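Local coordinates for uncharacterized protein lp_1913 (Lactobacillus plantarum, PDB 3FLH) that is of unknown function but has a rhodanese-like domain, a parallel alpha/beta fold built around a central sheet, at residues G31-L36 and T73-D78. Residues are numbered along the deposited sequence; the frame is centred on the assembly and turned at random.
Sequences GKYVVL and TYVVYD
The carbonyl O of K32 accepts two bonds, one from a water at 2.7 Å and a weak one from the backbone N of T73. Beyond it the two strands run parallel in register, Y33 beside T73 through L36 beside V76. V34 N bonds to T73 O and V75 N to V34 O. The shortest strand-to-strand bond, L36 N to V75 O, measures 2.7 Å and is almost straight, at 175°. Y77 N reaches L36 O only weakly.

Y33, T73, V35 and V75 share one face of the sheet. There T73 CG2 meets the edge of the Y33 ring, 3.6 Å from CD1. V34, Y74, L36 and V76 share the other. The Y74 ring lies beside V34, pointing the same way, with CE1 3.5 Å from V34 CB. L36 CD1 packs against Y74 CD1. The Y74 OH is hydrogen-bonded to D69 O. An alanine at Y74 would probably leave V34 and L36 without this ring cover and D69 O without its hydroxyl partner. At the far end V35 CG1 abuts the edge of the Y77 ring, 3.3 Å from CE2.

Strand 73-77 also pairs with strand 99-103, and 33-37 with 54-55, placing this pairing inside the parallel sheet of the rhodanese-like alpha/beta fold.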
ATOM      1  N   GLY B  31      26.473   2.244  10.153  1.00 35.19           N
ATOM      2  CA  GLY B  31      25.843   3.449  10.663  1.00 30.75           C
ATOM      3  C   GLY B  31      25.423   4.409   9.570  1.00 34.97           C
ATOM      4  O   GLY B  31      25.704   5.608   9.636  1.00 41.01           O
ATOM      5  N   LYS B  32      24.745   3.887   8.557  1.00 28.10           N
ATOM      6  CA  LYS B  32      24.293   4.716   7.449  1.00 27.78           C
ATOM      7  C   LYS B  32      22.798   5.023   7.572  1.00 25.38           C
ATOM      8  O   LYS B  32      22.312   6.000   7.007  1.00 31.91           O
ATOM      9  CB  LYS B  32      24.570   4.010   6.118  1.00 34.99           C
ATOM     10  CG  LYS B  32      24.409   4.894   4.885  1.00 44.50           C
ATOM     11  CD  LYS B  32      24.286   4.065   3.604  1.00 46.12           C
ATOM     12  CE  LYS B  32      25.532   3.222   3.327  1.00 54.05           C
ATOM     13  NZ  LYS B  32      26.745   4.043   3.005  1.00 53.94           N
ATOM     14  N   TYR B  33      22.074   4.197   8.322  1.00 25.66           N
ATOM     15  CA  TYR B  33      20.636   4.391   8.489  1.00 19.73           C
ATOM     16  C   TYR B  33      20.195   4.508   9.949  1.00 22.11           C
ATOM     17  O   TYR B  33      20.777   3.892  10.841  1.00 23.73           O
ATOM     18  CB  TYR B  33      19.877   3.231   7.828  1.00 19.85           C
ATOM     19  CG  TYR B  33      20.210   3.027   6.369  1.00 23.73           C
ATOM     20  CD1 TYR B  33      19.904   4.005   5.422  1.00 23.96           C
ATOM     21  CD2 TYR B  33      20.853   1.868   5.935  1.00 19.62           C
ATOM     22  CE1 TYR B  33      20.232   3.837   4.074  1.00 19.55           C
ATOM     23  CE2 TYR B  33      21.185   1.690   4.589  1.00 27.63           C
ATOM     24  CZ  TYR B  33      20.870   2.683   3.666  1.00 24.92           C
ATOM     25  OH  TYR B  33      21.195   2.517   2.335  1.00 20.76           O
ATOM     26  N   VAL B  34      19.166   5.318  10.175  1.00 14.56           N
ATOM     27  CA  VAL B  34      18.580   5.506  11.498  1.00 16.74           C
ATOM     28  C   VAL B  34      17.107   5.168  11.295  1.00 13.08           C
ATOM     29  O   VAL B  34      16.431   5.780  10.469  1.00 14.43           O
ATOM     30  CB  VAL B  34      18.712   6.968  11.997  1.00 12.64           C
ATOM     31  CG1 VAL B  34      17.976   7.136  13.333  1.00 21.17           C
ATOM     32  CG2 VAL B  34      20.184   7.329  12.161  1.00 12.82           C
ATOM     33  N   VAL B  35      16.629   4.178  12.036  1.00 10.39           N
ATOM     34  CA  VAL B  35      15.251   3.714  11.938  1.00 14.97           C
ATOM     35  C   VAL B  35      14.347   4.490  12.902  1.00 17.15           C
ATOM     36  O   VAL B  35      14.674   4.641  14.085  1.00 14.86           O
ATOM     37  CB  VAL B  35      15.169   2.190  12.273  1.00 15.37           C
ATOM     38  CG1 VAL B  35      13.736   1.691  12.160  1.00 11.35           C
ATOM     39  CG2 VAL B  35      16.072   1.399  11.333  1.00 13.09           C
ATOM     40  N   LEU B  36      13.223   4.982  12.384  1.00  7.89           N
ATOM     41  CA  LEU B  36      12.246   5.736  13.169  1.00 11.93           C
ATOM     42  C   LEU B  36      10.928   4.993  13.223  1.00 18.55           C
ATOM     43  O   LEU B  36      10.319   4.715  12.184  1.00 12.83           O
ATOM     44  CB  LEU B  36      11.982   7.113  12.551  1.00 10.41           C
ATOM     45  CG  LEU B  36      13.185   8.007  12.262  1.00 11.86           C
ATOM     46  CD1 LEU B  36      12.700   9.330  11.664  1.00 10.10           C
ATOM     47  CD2 LEU B  36      13.967   8.254  13.555  1.00 12.70           C
ATOM     48  N   THR B  73      20.554   8.870   7.070  1.00 19.20           N
ATOM     49  CA  THR B  73      19.416   8.547   6.224  1.00 16.06           C
ATOM     50  C   THR B  73      18.399   7.876   7.134  1.00 17.07           C
ATOM     51  O   THR B  73      18.717   6.924   7.848  1.00 17.30           O
ATOM     52  CB  THR B  73      19.806   7.606   5.066  1.00 16.54           C
ATOM     53  OG1 THR B  73      20.683   8.301   4.173  1.00 19.65           O
ATOM     54  CG2 THR B  73      18.569   7.162   4.288  1.00 14.42           C
ATOM     55  N   TYR B  74      17.172   8.385   7.120  1.00 16.69           N
ATOM     56  CA  TYR B  74      16.127   7.844   7.977  1.00 14.31           C
ATOM     57  C   TYR B  74      15.189   6.866   7.298  1.00 12.20           C
ATOM     58  O   TYR B  74      14.839   7.029   6.134  1.00 20.08           O
ATOM     59  CB  TYR B  74      15.355   9.013   8.582  1.00 16.54           C
ATOM     60  CG  TYR B  74      16.247   9.825   9.490  1.00 17.65           C
ATOM     61  CD1 TYR B  74      16.440   9.449  10.821  1.00 13.23           C
ATOM     62  CD2 TYR B  74      16.986  10.898   8.992  1.00 11.80           C
ATOM     63  CE1 TYR B  74      17.353  10.121  11.630  1.00 15.02           C
ATOM     64  CE2 TYR B  74      17.902  11.572   9.793  1.00 12.75           C
ATOM     65  CZ  TYR B  74      18.079  11.175  11.108  1.00  8.82           C
ATOM     66  OH  TYR B  74      18.984  11.829  11.900  1.00 12.14           O
ATOM     67  N   VAL B  75      14.803   5.834   8.043  1.00 15.10           N
ATOM     68  CA  VAL B  75      13.885   4.808   7.557  1.00 17.14           C
ATOM     69  C   VAL B  75      12.700   4.798   8.522  1.00 14.98           C
ATOM     70  O   VAL B  75      12.862   4.543   9.713  1.00 14.29           O
ATOM     71  CB  VAL B  75      14.559   3.406   7.542  1.00 14.82           C
ATOM     72  CG1 VAL B  75      13.591   2.354   7.017  1.00 14.12           C
ATOM     73  CG2 VAL B  75      15.817   3.443   6.670  1.00 23.72           C
ATOM     74  N   VAL B  76      11.509   5.082   8.009  1.00 13.42           N
ATOM     75  CA  VAL B  76      10.323   5.113   8.854  1.00 10.48           C
ATOM     76  C   VAL B  76       9.469   3.861   8.662  1.00 13.04           C
ATOM     77  O   VAL B  76       9.562   3.198   7.634  1.00 12.51           O
ATOM     78  CB  VAL B  76       9.446   6.355   8.533  1.00  8.36           C
ATOM     79  CG1 VAL B  76      10.236   7.633   8.752  1.00 12.92           C
ATOM     80  CG2 VAL B  76       8.958   6.283   7.096  1.00  8.09           C
ATOM     81  N   TYR B  77       8.648   3.538   9.660  1.00 12.87           N
ATOM     82  CA  TYR B  77       7.755   2.389   9.562  1.00 15.85           C
ATOM     83  C   TYR B  77       6.594   2.465  10.548  1.00 10.54           C
ATOM     84  O   TYR B  77       6.728   2.994  11.653  1.00 10.90           O
ATOM     85  CB  TYR B  77       8.527   1.077   9.779  1.00 11.13           C
ATOM     86  CG  TYR B  77       8.938   0.809  11.215  1.00 12.71           C
ATOM     87  CD1 TYR B  77       8.024   0.288  12.143  1.00  7.13           C
ATOM     88  CD2 TYR B  77      10.245   1.056  11.641  1.00 13.57           C
ATOM     89  CE1 TYR B  77       8.409   0.021  13.454  1.00 11.63           C
ATOM     90  CE2 TYR B  77      10.640   0.790  12.949  1.00 15.09           C
ATOM     91  CZ  TYR B  77       9.724   0.273  13.843  1.00 11.98           C
ATOM     92  OH  TYR B  77      10.127  -0.023  15.117  1.00 13.17           O
ATOM     93  N   ASP B  78       5.448   1.942  10.129  1.00  7.08           N
ATOM     94  CA  ASP B  78       4.268   1.904  10.977  1.00  7.82           C
ATOM     95  C   ASP B  78       4.090   0.418  11.246  1.00 14.66           C
ATOM     96  O   ASP B  78       4.916  -0.395  10.811  1.00 11.34           O
ATOM     97  CB  ASP B  78       3.048   2.488  10.243  1.00 15.99           C
ATOM     98  CG  ASP B  78       1.837   2.696  11.162  1.00 19.88           C
ATOM     99  OD1 ASP B  78       1.969   2.566  12.401  1.00 18.90           O
ATOM    100  OD2 ASP B  78       0.744   3.006  10.644  1.00 17.22           O
TER
HETATM  101  O   HOH W   1      23.564   8.103   5.966  1.00 37.09           O